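Local atomic coordinates of hypothetical protein (Bacteroides fragilis, PDB entry 4JJA), a protein that is of unknown function but belongs to the DUF1343 (NamZ) family, whose members are generally assigned exo-beta-N-acetylmuramidase activity on peptidoglycan. Residues Y306-D309 / A310-L314; M316-R319 / F320-P323; T331-V334 / R335-E339; G340-S343 / A344-K348. All coordinates share one frame; numbering follows the deposited sequence.

Interaction 1: residues Y306-D309 / A310-L314; sequences YLID and AYHNL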
ATOM      1  N   TYR A 306      18.011  -7.865   7.538  1.00  8.85           N
ATOM      2  CA  TYR A 306      18.571  -7.665   6.233  1.00  9.31           C
ATOM      3  C   TYR A 306      19.276  -6.311   6.153  1.00  8.98           C
ATOM      4  O   TYR A 306      20.408  -6.193   5.653  1.00  9.14           O
ATOM      5  CB  TYR A 306      17.456  -7.771   5.169  1.00  9.85           C
ATOM      6  CG  TYR A 306      16.565  -8.986   5.354  1.00 10.24           C
ATOM      7  CD1 TYR A 306      17.107 -10.247   5.472  1.00 10.00           C
ATOM      8  CD2 TYR A 306      15.191  -8.873   5.379  1.00 10.98           C
ATOM      9  CE1 TYR A 306      16.286 -11.380   5.667  1.00 12.71           C
ATOM     10  CE2 TYR A 306      14.364  -9.998   5.558  1.00 11.57           C
ATOM     11  CZ  TYR A 306      14.929 -11.247   5.714  1.00 12.24           C
ATOM     12  OH  TYR A 306      14.093 -12.347   5.836  1.00 14.66           O
ATOM     13  N   LEU A 307      18.605  -5.273   6.625  1.00  9.49           N
ATOM     14  CA  LEU A 307      19.157  -3.963   6.651  0.50  8.80           C
ATOM     15  C   LEU A 307      20.482  -3.896   7.464  1.00  8.50           C
ATOM     16  O   LEU A 307      21.465  -3.298   7.046  1.00  9.54           O
ATOM     17  CB  LEU A 307      18.050  -3.071   7.213  0.50  9.29           C
ATOM     18  CG  LEU A 307      18.324  -1.590   7.224  0.50  6.25           C
ATOM     19  CD1 LEU A 307      18.356  -0.999   5.826  0.50  8.14           C
ATOM     20  CD2 LEU A 307      17.286  -0.878   8.032  0.50  5.29           C
ATOM     21  N   ILE A 308      20.450  -4.550   8.618  1.00  8.55           N
ATOM     22  CA  ILE A 308      21.611  -4.551   9.502  1.00  8.99           C
ATOM     23  C   ILE A 308      22.765  -5.299   8.860  1.00  9.57           C
ATOM     24  O   ILE A 308      23.933  -4.879   8.922  1.00  9.48           O
ATOM     25  CB  ILE A 308      21.193  -5.092  10.885  1.00  9.99           C
ATOM     26  CG1 ILE A 308      20.252  -4.101  11.569  1.00 10.31           C
ATOM     27  CG2 ILE A 308      22.429  -5.486  11.756  1.00 12.12           C
ATOM     28  CD1 ILE A 308      19.622  -4.603  12.863  1.00 12.39           C
ATOM     29  N   ASP A 309      22.456  -6.418   8.215  1.00  8.76           N
ATOM     30  CA  ASP A 309      23.468  -7.167   7.497  1.00  9.69           C
ATOM     31  C   ASP A 309      24.173  -6.324   6.445  1.00  8.42           C
ATOM     32  O   ASP A 309      25.406  -6.287   6.386  1.00  9.76           O
ATOM     33  CB  ASP A 309      22.798  -8.393   6.859  1.00 10.85           C
ATOM     34  CG  ASP A 309      23.741  -9.257   6.055  1.00 13.39           C
ATOM     35  OD1 ASP A 309      24.753  -9.644   6.639  1.00 19.45           O
ATOM     36  OD2 ASP A 309      23.413  -9.610   4.942  1.00 18.75           O
ATOM     37  N   ALA A 310      23.381  -5.691   5.590  1.00  8.25           N
ATOM     38  CA  ALA A 310      23.967  -4.879   4.558  1.00  8.11           C
ATOM     39  C   ALA A 310      24.764  -3.700   5.093  1.00  7.99           C
ATOM     40  O   ALA A 310      25.833  -3.389   4.595  1.00  9.19           O
ATOM     41  CB  ALA A 310      22.884  -4.391   3.596  1.00  8.94           C
ATOM     42  N   TYR A 311      24.251  -3.049   6.148  1.00  8.02           N
ATOM     43  CA  TYR A 311      24.933  -1.917   6.746  1.00  8.12           C
ATOM     44  C   TYR A 311      26.321  -2.317   7.212  1.00  8.91           C
ATOM     45  O   TYR A 311      27.314  -1.648   6.870  1.00  9.70           O
ATOM     46  CB  TYR A 311      24.125  -1.379   7.936  1.00  9.83           C
ATOM     47  CG  TYR A 311      24.911  -0.356   8.752  1.00  9.28           C
ATOM     48  CD1 TYR A 311      25.041   0.917   8.299  1.00 10.29           C
ATOM     49  CD2 TYR A 311      25.571  -0.701   9.888  1.00 10.91           C
ATOM     50  CE1 TYR A 311      25.800   1.860   8.963  1.00 11.62           C
ATOM     51  CE2 TYR A 311      26.308   0.223  10.576  1.00 10.94           C
ATOM     52  CZ  TYR A 311      26.431   1.507  10.118  1.00 11.87           C
ATOM     53  OH  TYR A 311      27.207   2.447  10.776  1.00 15.32           O
ATOM     54  N   HIS A 312      26.423  -3.378   7.973  1.00  8.83           N
ATOM     55  CA  HIS A 312      27.711  -3.771   8.483  1.00  9.38           C
ATOM     56  C   HIS A 312      28.624  -4.336   7.417  1.00 10.37           C
ATOM     57  O   HIS A 312      29.837  -4.215   7.518  1.00 13.35           O
ATOM     58  CB  HIS A 312      27.570  -4.766   9.653  1.00  9.64           C
ATOM     59  CG  HIS A 312      27.001  -4.129  10.873  1.00  9.47           C
ATOM     60  ND1 HIS A 312      27.660  -3.155  11.597  1.00 11.07           N
ATOM     61  CD2 HIS A 312      25.805  -4.306  11.479  1.00 11.49           C
ATOM     62  CE1 HIS A 312      26.885  -2.751  12.595  1.00 11.59           C
ATOM     63  NE2 HIS A 312      25.750  -3.448  12.553  1.00 11.50           N
ATOM     64  N   ASN A 313      28.067  -4.953   6.380  1.00  9.18           N
ATOM     65  CA  ASN A 313      28.908  -5.493   5.339  1.00  9.79           C
ATOM     66  C   ASN A 313      29.528  -4.395   4.498  1.00 10.43           C
ATOM     67  O   ASN A 313      30.696  -4.490   4.098  1.00 10.92           O
ATOM     68  CB  ASN A 313      28.102  -6.436   4.433  1.00 10.72           C
ATOM     69  CG  ASN A 313      28.987  -7.162   3.436  1.00 11.29           C
ATOM     70  OD1 ASN A 313      29.127  -6.735   2.326  1.00 12.48           O
ATOM     71  ND2 ASN A 313      29.708  -8.180   3.886  1.00 16.86           N
ATOM     72  N   LEU A 314      28.750  -3.354   4.180  1.00 10.57           N
ATOM     73  CA  LEU A 314      29.233  -2.353   3.252  1.00 11.64           C
ATOM     74  C   LEU A 314      30.311  -1.437   3.816  1.00 13.78           C
ATOM     75  O   LEU A 314      31.090  -0.867   3.049  1.00 16.26           O
ATOM     76  CB  LEU A 314      28.058  -1.536   2.702  1.00 11.95           C
ATOM     77  CG  LEU A 314      27.401  -2.210   1.539  1.00 13.07           C
ATOM     78  CD1 LEU A 314      26.013  -1.622   1.266  1.00 14.89           C
ATOM     79  CD2 LEU A 314      28.289  -2.181   0.258  1.00 15.17           C
TER

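Interaction 2: residues M316-R319 / F320-P323; sequences MGDR and FFRP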
HETATM    1  N   MSE A 316      30.283   1.594   4.934  1.00 15.23           N
HETATM    2  CA  MSE A 316      30.286   3.011   4.502  1.00 16.84           C
HETATM    3  C   MSE A 316      29.642   3.935   5.514  1.00 16.43           C
HETATM    4  O   MSE A 316      29.298   5.128   5.212  1.00 17.72           O
HETATM    5  CB  MSE A 316      29.663   3.123   3.117  1.00 18.62           C
HETATM    6  CG  MSE A 316      28.235   2.866   3.062  1.00 17.61           C
HETATM    7 SE   MSE A 316      27.337   3.258   1.318  0.75 17.05          SE
HETATM    8  CE  MSE A 316      28.084   1.831   0.324  1.00 21.87           C
ATOM      9  N   GLY A 317      29.502   3.434   6.722  1.00 15.84           N
ATOM     10  CA  GLY A 317      28.961   4.196   7.820  1.00 16.36           C
ATOM     11  C   GLY A 317      27.631   4.842   7.481  1.00 14.66           C
ATOM     12  O   GLY A 317      26.786   4.251   6.852  1.00 14.17           O
ATOM     13  N   ASP A 318      27.437   6.065   7.968  1.00 13.23           N
ATOM     14  CA  ASP A 318      26.164   6.766   7.906  1.00 12.51           C
ATOM     15  C   ASP A 318      25.709   7.062   6.477  1.00 12.04           C
ATOM     16  O   ASP A 318      24.520   7.240   6.247  1.00 13.11           O
ATOM     17  CB  ASP A 318      26.231   8.021   8.749  1.00 13.93           C
ATOM     18  CG  ASP A 318      24.915   8.754   8.869  1.00 13.93           C
ATOM     19  OD1 ASP A 318      23.939   8.232   9.439  1.00 15.00           O
ATOM     20  OD2 ASP A 318      24.882   9.912   8.389  1.00 19.01           O
ATOM     21  N   ARG A 319      26.631   7.042   5.503  1.00 11.82           N
ATOM     22  CA  ARG A 319      26.275   7.237   4.104  1.00 13.33           C
ATOM     23  C   ARG A 319      25.428   6.113   3.533  1.00 11.86           C
ATOM     24  O   ARG A 319      24.803   6.271   2.495  1.00 13.19           O
ATOM     25  CB  ARG A 319      27.535   7.459   3.238  1.00 15.86           C
ATOM     26  CG  ARG A 319      28.382   8.588   3.649  1.00 18.16           C
ATOM     27  CD  ARG A 319      27.555   9.855   3.842  1.00 20.59           C
ATOM     28  NE  ARG A 319      28.408  11.014   4.207  1.00 25.42           N
ATOM     29  CZ  ARG A 319      28.900  11.888   3.350  1.00 22.89           C
ATOM     30  NH1 ARG A 319      28.623  11.808   2.057  1.00 20.49           N
ATOM     31  NH2 ARG A 319      29.667  12.901   3.808  1.00 27.13           N
ATOM     32  N   PHE A 320      25.395   4.980   4.220  1.00 10.74           N
ATOM     33  CA  PHE A 320      24.468   3.889   3.870  1.00 10.01           C
ATOM     34  C   PHE A 320      23.007   4.319   3.899  1.00  9.10           C
ATOM     35  O   PHE A 320      22.173   3.793   3.167  1.00  9.90           O
ATOM     36  CB  PHE A 320      24.706   2.752   4.867  1.00  9.50           C
ATOM     37  CG  PHE A 320      23.786   1.581   4.688  1.00  8.41           C
ATOM     38  CD1 PHE A 320      24.079   0.555   3.773  1.00 10.51           C
ATOM     39  CD2 PHE A 320      22.677   1.463   5.478  1.00  9.75           C
ATOM     40  CE1 PHE A 320      23.236  -0.522   3.652  1.00 10.94           C
ATOM     41  CE2 PHE A 320      21.867   0.370   5.357  1.00  9.55           C
ATOM     42  CZ  PHE A 320      22.161  -0.601   4.452  1.00  9.96           C
ATOM     43  N   PHE A 321      22.674   5.223   4.804  1.00  9.28           N
ATOM     44  CA  PHE A 321      21.281   5.655   5.001  1.00  8.71           C
ATOM     45  C   PHE A 321      21.068   6.947   4.258  1.00  8.99           C
ATOM     46  O   PHE A 321      21.652   7.956   4.613  1.00 12.15           O
ATOM     47  CB  PHE A 321      20.910   5.839   6.477  1.00 10.42           C
ATOM     48  CG  PHE A 321      21.017   4.589   7.289  1.00 11.07           C
ATOM     49  CD1 PHE A 321      20.031   3.661   7.292  1.00 12.55           C
ATOM     50  CD2 PHE A 321      22.154   4.361   8.095  1.00 12.32           C
ATOM     51  CE1 PHE A 321      20.157   2.493   8.057  1.00 13.96           C
ATOM     52  CE2 PHE A 321      22.279   3.234   8.857  1.00 13.50           C
ATOM     53  CZ  PHE A 321      21.270   2.293   8.852  1.00 14.87           C
ATOM     54  N   ARG A 322      20.222   6.927   3.246  1.00  8.06           N
ATOM     55  CA  ARG A 322      19.816   8.129   2.531  0.60  8.40           C
ATOM     56  C   ARG A 322      19.193   9.096   3.531  1.00  7.95           C
ATOM     57  O   ARG A 322      18.604   8.666   4.521  1.00  7.91           O
ATOM     58  CB  ARG A 322      18.775   7.762   1.488  0.60  8.75           C
ATOM     59  CG  ARG A 322      19.418   6.990   0.327  0.60  9.84           C
ATOM     60  CD  ARG A 322      18.488   6.430  -0.654  0.60  9.37           C
ATOM     61  NE  ARG A 322      19.164   6.046  -1.886  0.60 10.75           N
ATOM     62  CZ  ARG A 322      18.570   5.454  -2.923  0.60  9.89           C
ATOM     63  NH1 ARG A 322      17.291   5.058  -2.827  0.60  9.50           N
ATOM     64  NH2 ARG A 322      19.297   5.195  -4.021  0.60 12.85           N
ATOM     65  N   PRO A 323      19.197  10.416   3.246  1.00  8.48           N
ATOM     66  CA  PRO A 323      18.546  11.352   4.147  1.00  8.59           C
ATOM     67  C   PRO A 323      17.100  10.945   4.478  1.00  9.29           C
ATOM     68  O   PRO A 323      16.632  11.102   5.622  1.00 10.70           O
ATOM     69  CB  PRO A 323      18.643  12.651   3.383  1.00 10.42           C
ATOM     70  CG  PRO A 323      19.934  12.529   2.646  1.00 10.53           C
ATOM     71  CD  PRO A 323      19.971  11.090   2.183  1.00  8.95           C
TER

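Interaction 3: residues T331-V334 / R335-E339; sequences TDYV and RKMIE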
ATOM      1  N   THR A 331      10.851   7.287  12.265  1.00  9.78           N
ATOM      2  CA  THR A 331      11.468   7.708  13.529  1.00  9.46           C
ATOM      3  C   THR A 331      12.968   7.761  13.320  1.00 10.26           C
ATOM      4  O   THR A 331      13.513   7.135  12.405  1.00 10.68           O
ATOM      5  CB  THR A 331      11.146   6.710  14.659  1.00 12.15           C
ATOM      6  OG1 THR A 331      11.631   7.266  15.849  1.00 16.89           O
ATOM      7  CG2 THR A 331      11.777   5.339  14.460  1.00 13.65           C
ATOM      8  N   ASP A 332      13.641   8.528  14.159  1.00 10.22           N
ATOM      9  CA  ASP A 332      15.064   8.720  14.075  1.00 11.76           C
ATOM     10  C   ASP A 332      15.902   7.644  14.757  1.00 10.10           C
ATOM     11  O   ASP A 332      17.093   7.547  14.506  1.00 10.74           O
ATOM     12  CB  ASP A 332      15.460  10.116  14.609  1.00 13.35           C
ATOM     13  CG  ASP A 332      15.227  10.313  16.040  1.00 17.86           C
ATOM     14  OD1 ASP A 332      14.744   9.443  16.764  1.00 22.61           O
ATOM     15  OD2 ASP A 332      15.560  11.458  16.493  1.00 26.15           O
ATOM     16  N   TYR A 333      15.301   6.793  15.585  1.00  9.92           N
ATOM     17  CA  TYR A 333      16.151   5.908  16.405  1.00 10.22           C
ATOM     18  C   TYR A 333      16.619   4.689  15.655  1.00  9.36           C
ATOM     19  O   TYR A 333      17.564   4.051  16.092  1.00 10.62           O
ATOM     20  CB  TYR A 333      15.512   5.519  17.714  1.00 10.27           C
ATOM     21  CG  TYR A 333      14.227   4.715  17.653  1.00  9.68           C
ATOM     22  CD1 TYR A 333      14.226   3.372  17.236  1.00  9.46           C
ATOM     23  CD2 TYR A 333      13.015   5.254  18.070  1.00  9.98           C
ATOM     24  CE1 TYR A 333      13.065   2.619  17.236  1.00 10.93           C
ATOM     25  CE2 TYR A 333      11.862   4.498  18.072  1.00 10.22           C
ATOM     26  CZ  TYR A 333      11.876   3.179  17.652  1.00  9.93           C
ATOM     27  OH  TYR A 333      10.720   2.436  17.657  1.00 12.20           O
ATOM     28  N   VAL A 334      15.984   4.302  14.542  1.00  9.51           N
ATOM     29  CA  VAL A 334      16.407   3.112  13.835  1.00  9.35           C
ATOM     30  C   VAL A 334      17.812   3.276  13.253  1.00  9.10           C
ATOM     31  O   VAL A 334      18.703   2.434  13.495  1.00 10.27           O
ATOM     32  CB  VAL A 334      15.385   2.665  12.784  1.00  9.19           C
ATOM     33  CG1 VAL A 334      15.907   1.495  11.922  1.00 10.45           C
ATOM     34  CG2 VAL A 334      14.042   2.312  13.435  1.00 10.95           C
ATOM     35  N   ARG A 335      18.068   4.386  12.551  1.00  9.39           N
ATOM     36  CA  ARG A 335      19.406   4.643  12.073  1.00  9.29           C
ATOM     37  C   ARG A 335      20.409   4.676  13.224  1.00 10.40           C
ATOM     38  O   ARG A 335      21.508   4.083  13.141  1.00 10.91           O
ATOM     39  CB  ARG A 335      19.405   5.998  11.396  1.00  9.39           C
ATOM     40  CG  ARG A 335      20.747   6.506  10.938  1.00  9.91           C
ATOM     41  CD  ARG A 335      20.729   7.977  10.619  1.00 10.47           C
ATOM     42  NE  ARG A 335      19.867   8.304   9.480  1.00 10.80           N
ATOM     43  CZ  ARG A 335      20.275   8.723   8.276  1.00 10.49           C
ATOM     44  NH1 ARG A 335      21.556   8.830   7.969  1.00 11.27           N
ATOM     45  NH2 ARG A 335      19.356   9.051   7.376  1.00 10.52           N
ATOM     46  N   LYS A 336      20.064   5.412  14.271  1.00 11.25           N
ATOM     47  CA  LYS A 336      21.010   5.607  15.373  1.00 11.89           C
ATOM     48  C   LYS A 336      21.367   4.279  16.052  1.00 10.88           C
ATOM     49  O   LYS A 336      22.530   4.008  16.372  1.00 12.05           O
ATOM     50  CB  LYS A 336      20.433   6.559  16.407  1.00 12.68           C
ATOM     51  CG  LYS A 336      20.296   7.999  15.923  1.00 15.43           C
ATOM     52  CD  LYS A 336      19.642   8.881  17.037  1.00 23.09           C
ATOM     53  CE  LYS A 336      19.246  10.279  16.617  1.00 27.72           C
ATOM     54  NZ  LYS A 336      18.596  10.996  17.779  1.00 32.63           N
HETATM   55  N   MSE A 337      20.369   3.447  16.277  1.00 10.30           N
HETATM   56  CA  MSE A 337      20.596   2.148  16.929  1.00 10.46           C
HETATM   57  C   MSE A 337      21.353   1.174  16.051  1.00  9.76           C
HETATM   58  O   MSE A 337      22.224   0.458  16.533  1.00 10.84           O
HETATM   59  CB  MSE A 337      19.281   1.564  17.388  1.00  9.85           C
HETATM   60  CG  MSE A 337      18.632   2.315  18.535  1.00 11.15           C
HETATM   61 SE   MSE A 337      16.965   1.585  19.118  0.75 10.13          SE
HETATM   62  CE  MSE A 337      17.610   0.062  20.161  1.00 13.93           C
ATOM     63  N   ILE A 338      21.082   1.186  14.741  1.00  9.64           N
ATOM     64  CA  ILE A 338      21.876   0.337  13.848  1.00 10.03           C
ATOM     65  C   ILE A 338      23.342   0.757  13.918  1.00 10.65           C
ATOM     66  O   ILE A 338      24.249  -0.068  14.052  1.00 11.60           O
ATOM     67  CB  ILE A 338      21.370   0.344  12.417  1.00  9.18           C
ATOM     68  CG1 ILE A 338      19.972  -0.313  12.357  1.00 10.40           C
ATOM     69  CG2 ILE A 338      22.366  -0.370  11.489  1.00 11.38           C
ATOM     70  CD1 ILE A 338      19.264  -0.289  11.025  1.00 11.15           C
ATOM     71  N   GLU A 339      23.579   2.055  13.797  1.00 11.14           N
ATOM     72  CA  GLU A 339      24.940   2.564  13.788  1.00 12.56           C
ATOM     73  C   GLU A 339      25.618   2.341  15.130  1.00 12.89           C
ATOM     74  O   GLU A 339      26.832   2.241  15.202  1.00 15.50           O
ATOM     75  CB  GLU A 339      24.908   4.054  13.456  1.00 12.79           C
ATOM     76  CG  GLU A 339      24.566   4.269  11.998  1.00 13.03           C
ATOM     77  CD  GLU A 339      24.428   5.700  11.558  1.00 15.59           C
ATOM     78  OE1 GLU A 339      24.493   6.639  12.384  1.00 19.79           O
ATOM     79  OE2 GLU A 339      24.183   5.903  10.336  1.00 15.20           O
TER
HETATM   80  O   HOH W   1      16.006   6.157  11.650  1.00 10.35           O
HETATM   81  O   HOH W   2      16.598   9.092  18.837  1.00 38.15           O

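Interaction 4: residues G340-S343 / A344-K348; sequences GGKS and ADEIK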
ATOM      1  N   GLY A 340      24.827   2.297  16.184  1.00 12.61           N
ATOM      2  CA  GLY A 340      25.314   2.020  17.527  1.00 13.21           C
ATOM      3  C   GLY A 340      25.582   0.564  17.820  1.00 13.55           C
ATOM      4  O   GLY A 340      25.981   0.237  18.948  1.00 16.45           O
ATOM      5  N   GLY A 341      25.335  -0.328  16.856  1.00 12.16           N
ATOM      6  CA  GLY A 341      25.607  -1.738  17.042  1.00 12.30           C
ATOM      7  C   GLY A 341      24.528  -2.535  17.683  1.00 12.33           C
ATOM      8  O   GLY A 341      24.774  -3.670  18.087  1.00 14.04           O
ATOM      9  N   LYS A 342      23.330  -1.973  17.785  1.00 11.71           N
ATOM     10  CA  LYS A 342      22.211  -2.718  18.388  1.00 12.34           C
ATOM     11  C   LYS A 342      21.664  -3.789  17.457  1.00 12.17           C
ATOM     12  O   LYS A 342      21.875  -3.771  16.258  1.00 12.54           O
ATOM     13  CB  LYS A 342      21.111  -1.759  18.780  1.00 12.76           C
ATOM     14  CG  LYS A 342      21.547  -0.641  19.755  1.00 13.62           C
ATOM     15  CD  LYS A 342      22.130  -1.127  21.066  1.00 15.60           C
ATOM     16  CE  LYS A 342      22.603   0.064  21.899  1.00 20.09           C
ATOM     17  NZ  LYS A 342      23.168  -0.336  23.194  1.00 25.95           N
ATOM     18  N   SER A 343      21.014  -4.780  18.057  1.00 12.73           N
ATOM     19  CA  SER A 343      20.459  -5.903  17.337  1.00 12.83           C
ATOM     20  C   SER A 343      19.097  -5.616  16.734  1.00 11.74           C
ATOM     21  O   SER A 343      18.366  -4.727  17.209  1.00 12.55           O
ATOM     22  CB  SER A 343      20.344  -7.119  18.262  1.00 13.91           C
ATOM     23  OG  SER A 343      19.290  -6.950  19.176  1.00 15.70           O
ATOM     24  N   ALA A 344      18.737  -6.414  15.734  1.00 12.12           N
ATOM     25  CA  ALA A 344      17.419  -6.326  15.130  1.00 12.49           C
ATOM     26  C   ALA A 344      16.327  -6.440  16.181  1.00 11.85           C
ATOM     27  O   ALA A 344      15.362  -5.699  16.195  1.00 11.45           O
ATOM     28  CB  ALA A 344      17.257  -7.420  14.032  1.00 13.26           C
ATOM     29  N   ASP A 345      16.482  -7.392  17.084  1.00 11.59           N
ATOM     30  CA  ASP A 345      15.450  -7.645  18.106  1.00 12.23           C
ATOM     31  C   ASP A 345      15.319  -6.463  19.066  1.00 11.11           C
ATOM     32  O   ASP A 345      14.215  -6.098  19.474  1.00 11.99           O
ATOM     33  CB  ASP A 345      15.752  -8.938  18.884  1.00 13.12           C
ATOM     34  CG  ASP A 345      15.415 -10.195  18.134  1.00 17.59           C
ATOM     35  OD1 ASP A 345      14.834 -10.177  17.042  1.00 21.96           O
ATOM     36  OD2 ASP A 345      15.816 -11.280  18.648  1.00 23.88           O
ATOM     37  N   GLU A 346      16.452  -5.870  19.454  1.00 11.79           N
ATOM     38  CA  GLU A 346      16.460  -4.717  20.353  0.50 12.16           C
ATOM     39  C   GLU A 346      15.710  -3.541  19.736  1.00 11.33           C
ATOM     40  O   GLU A 346      14.942  -2.848  20.379  1.00 12.03           O
ATOM     41  CB  GLU A 346      17.901  -4.246  20.564  0.50 13.70           C
ATOM     42  CG  GLU A 346      18.700  -4.920  21.616  0.50 17.09           C
ATOM     43  CD  GLU A 346      19.955  -4.138  21.828  0.50 18.51           C
ATOM     44  OE1 GLU A 346      20.933  -4.329  21.059  0.50 15.83           O
ATOM     45  OE2 GLU A 346      19.905  -3.277  22.726  0.50 20.17           O
ATOM     46  N   ILE A 347      16.006  -3.272  18.472  1.00  9.67           N
ATOM     47  CA  ILE A 347      15.400  -2.143  17.787  1.00 10.13           C
ATOM     48  C   ILE A 347      13.894  -2.393  17.626  1.00 10.51           C
ATOM     49  O   ILE A 347      13.074  -1.506  17.938  1.00 10.90           O
ATOM     50  CB  ILE A 347      16.089  -1.883  16.410  1.00 10.36           C
ATOM     51  CG1 ILE A 347      17.561  -1.571  16.641  1.00 12.40           C
ATOM     52  CG2 ILE A 347      15.380  -0.729  15.686  1.00 10.94           C
ATOM     53  CD1 ILE A 347      18.381  -1.524  15.351  1.00 13.82           C
ATOM     54  N   LYS A 348      13.530  -3.581  17.163  1.00 10.48           N
ATOM     55  CA  LYS A 348      12.125  -3.903  16.957  1.00  9.82           C
ATOM     56  C   LYS A 348      11.339  -3.820  18.283  1.00 10.62           C
ATOM     57  O   LYS A 348      10.234  -3.322  18.335  1.00 10.56           O
ATOM     58  CB  LYS A 348      11.994  -5.248  16.282  1.00 10.34           C
ATOM     59  CG  LYS A 348      10.566  -5.727  16.224  1.00 10.88           C
ATOM     60  CD  LYS A 348      10.400  -6.778  15.161  1.00 13.33           C
ATOM     61  CE  LYS A 348       8.942  -7.184  15.042  1.00 14.29           C
ATOM     62  NZ  LYS A 348       8.684  -7.935  13.825  1.00 15.97           N
TER
HETATM   63  O   HOH W   3      21.733  -2.586  24.199  1.00 37.77           O

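Interaction 1: residues Y306-D309 / A310-L314
Ile308 and His312, one helical turn apart, lie side by side and point the same way. The Ile308 methyl CG2 meets the imidazole at its edge, in the ring plane, 3.6 Å from His312 CD2. The isoleucine branch gets there because CG2 stands opposite the backbone N while CG1 takes the place beside it. His312, with CG turned back beside its own N (chi1 -69°), also sets CD2 3.2 Å from Ile308 O, which approaches the ring obliquely. Tyr311 covers one face of this imidazole: its CD2 sits 3.6 Å above the plane, over the centre, while His312 CD2 lies in plane at the tyrosine edge. On the next flank round the helix, Asn313 CB rests 3.3 Å from Asp309 O.

Four backbone bonds one turn long set these positions. Ala310 N donates to Tyr306 O at 3.0 Å and Tyr311 N to Leu307 O at 2.9 Å; His312 N reaches Ile308 O at 3.1 Å in a nearly straight bond (172°), and Asn313 N bonds to Asp309 O at 3.0 Å, more bent (148°). Farther out, Asp309 OD2 is held by the hydroxyls of Tyr254 and Tyr262, and Asn313 OD1 accepts from Thr260 N, tying one flank to strand 253-256 and the loop after it. Ile308 packs on Ile338, Ala344 and Ile347. The regular i to i+4 ladder with paired side chains is that of an amphipathic alpha-helix, here helix 305-314 of the region assigned to the NamZ C-terminal family.

Interaction 2: residues M316-R319 / F320-P323
Met316, a selenomethionine, leads into a short 3-10 turn that links helix 305-314 to helix 325-329, and its chain crosses that of Phe320 at about a right angle. CG occupies the crowded position between backbone N and carbonyl carbon (chi1 69°), which brings it 4.0 Å from Phe320 CB; the extended chi2 then carries SE on to 3.9 Å from Phe320 CA. Gly317 follows with a positive phi, which favours glycine. Its carbonyl O accepts from Phe320 N at 3.1 Å, with the donor well above the carbonyl plane, and Phe320 CB packs 3.2 Å from the same oxygen. Asp318 repeats the i to i+3 pattern: its O takes the N-H of Phe321 at 3.1 Å, the donor 52° out of the carbonyl plane, while the carbonyl O also lies at the edge of the Phe321 ring. The Asp318 carboxylate forms a salt bridge through OD1 with Arg335 NH1.

Both phenylalanines are buried. Phe320 packs against Leu307, Ala310 and Leu314 of helix 305-314; Phe321 packs against Tyr311, their rings inclined by about 25°, and against Phe325. The neighbours also touch each other: Phe320 CD2 stands 3.6 Å above the plane of the Phe321 ring, over its centre, and Phe321 CD2 lies in plane at the Phe320 edge.

Interaction 3: residues T331-V334 / R335-E339
Three side-chain pairs, each four residues apart, run from the residues leading into helix 333-339. In the first, Asp332 and Lys336 cross at a slant. Lys336, extended beyond CG, runs along the backbone past Asp332 O, from which its CG is 3.5 Å away, and brings NZ to Asp332 OD2 in a weak, long salt bridge of 3.3 Å. A water closes a small ring by donating to the other oxygen, Asp332 OD1, and accepting from Lys336 NZ. In the second pair, Tyr333 and Met337, a selenomethionine, point the same way. With CG beside its own backbone N and SE extended beyond it, Met337 sets SE 4.8 Å from the Tyr333 ring centroid and 54° off its normal, an oblique Met-aromatic contact; one face of the ring is covered by Thr331 CG2. Third, Val334 and Ile338 also run side by side, with Val334 CG1 3.9 Å from Ile338 CD1.

Backbone bonds span the second and third pairs: Met337 N to Tyr333 O at 2.9 Å and Ile338 N to Val334 O at 3.0 Å. A second water spans from Thr331 O to Arg335 N.

Arg335 makes salt bridges with Glu326 and Asp318, while Tyr333 receives Arg350 in a cation-pi contact. Val334 touches both Phe325 of helix 325-329 and Ile347 of helix 344-350, and Ile338 carries the apolar face on to Leu307 and Tyr311 of helix 305-314.

Interaction 4: residues G340-S343 / A344-K348
Ser343 and Glu346 form a capping box at the start of helix 344-350. Two hydrogen bonds make it: Glu346 N donates to Ser343 OG at 3.0 Å, and Ser343 N donates to Glu346 OE1, also at 3.0 Å and nearly straight (168°), meeting the carboxylate on its anti side and 32° out of its plane. The serine hydroxyl reaches the helix N-H by turning between its own N and carbonyl carbon (chi1 73°). Glu346 is modelled in two conformers, so the half of the box that uses OE1 belongs to the one described. The first i to i+4 backbone bond, Ile347 N to Ser343 O at 3.0 Å, follows.

Electrostatically, Lys342 NZ is 4.4 Å from Glu346 OE2, beyond salt-bridge distance, while Lys348 NZ bridges to Asp151.

Among van der Waals contacts, Lys342 bends at chi2 and lays CD 3.4 Å from Glu346 OE1, while Lys342 CB sits 4.1 Å from Ile347 CG1.

Gly341, with positive phi, ends helix 333-339 in a Schellman motif, and Lys342 and Ser343 lead on to the capped helix. Ala344 meets Leu304 and Asp305 where helix 305-314 begins, and the buried Ile347 packs against Val334, Met337 and Ile338 of helix 333-339 and Ile308 of helix 305-314.

The four contacts follow one another along the chain and share one small helical cluster, all on the same side of the chain's centre. Ile338 of interaction 3 touches the others: its CG2 is 3.6 Å from Tyr311 CD2 of interaction 1, its CG1 is 3.6 Å from Ile347 CD1 of interaction 4, and it also meets Phe321 of interaction 2. Interactions 3 and 4, with centres about 9 Å apart, are joined by a probable hydrogen bond from Lys342 N to Met337 O. Asp318 OD1 of interaction 2 lies 2.5 Å from Glu339 OE2, a separation that would fit a shared proton, with Arg335 probably offsetting the charge. Interactions 2 and 4 do not touch, their nearest atoms being about 8 Å apart.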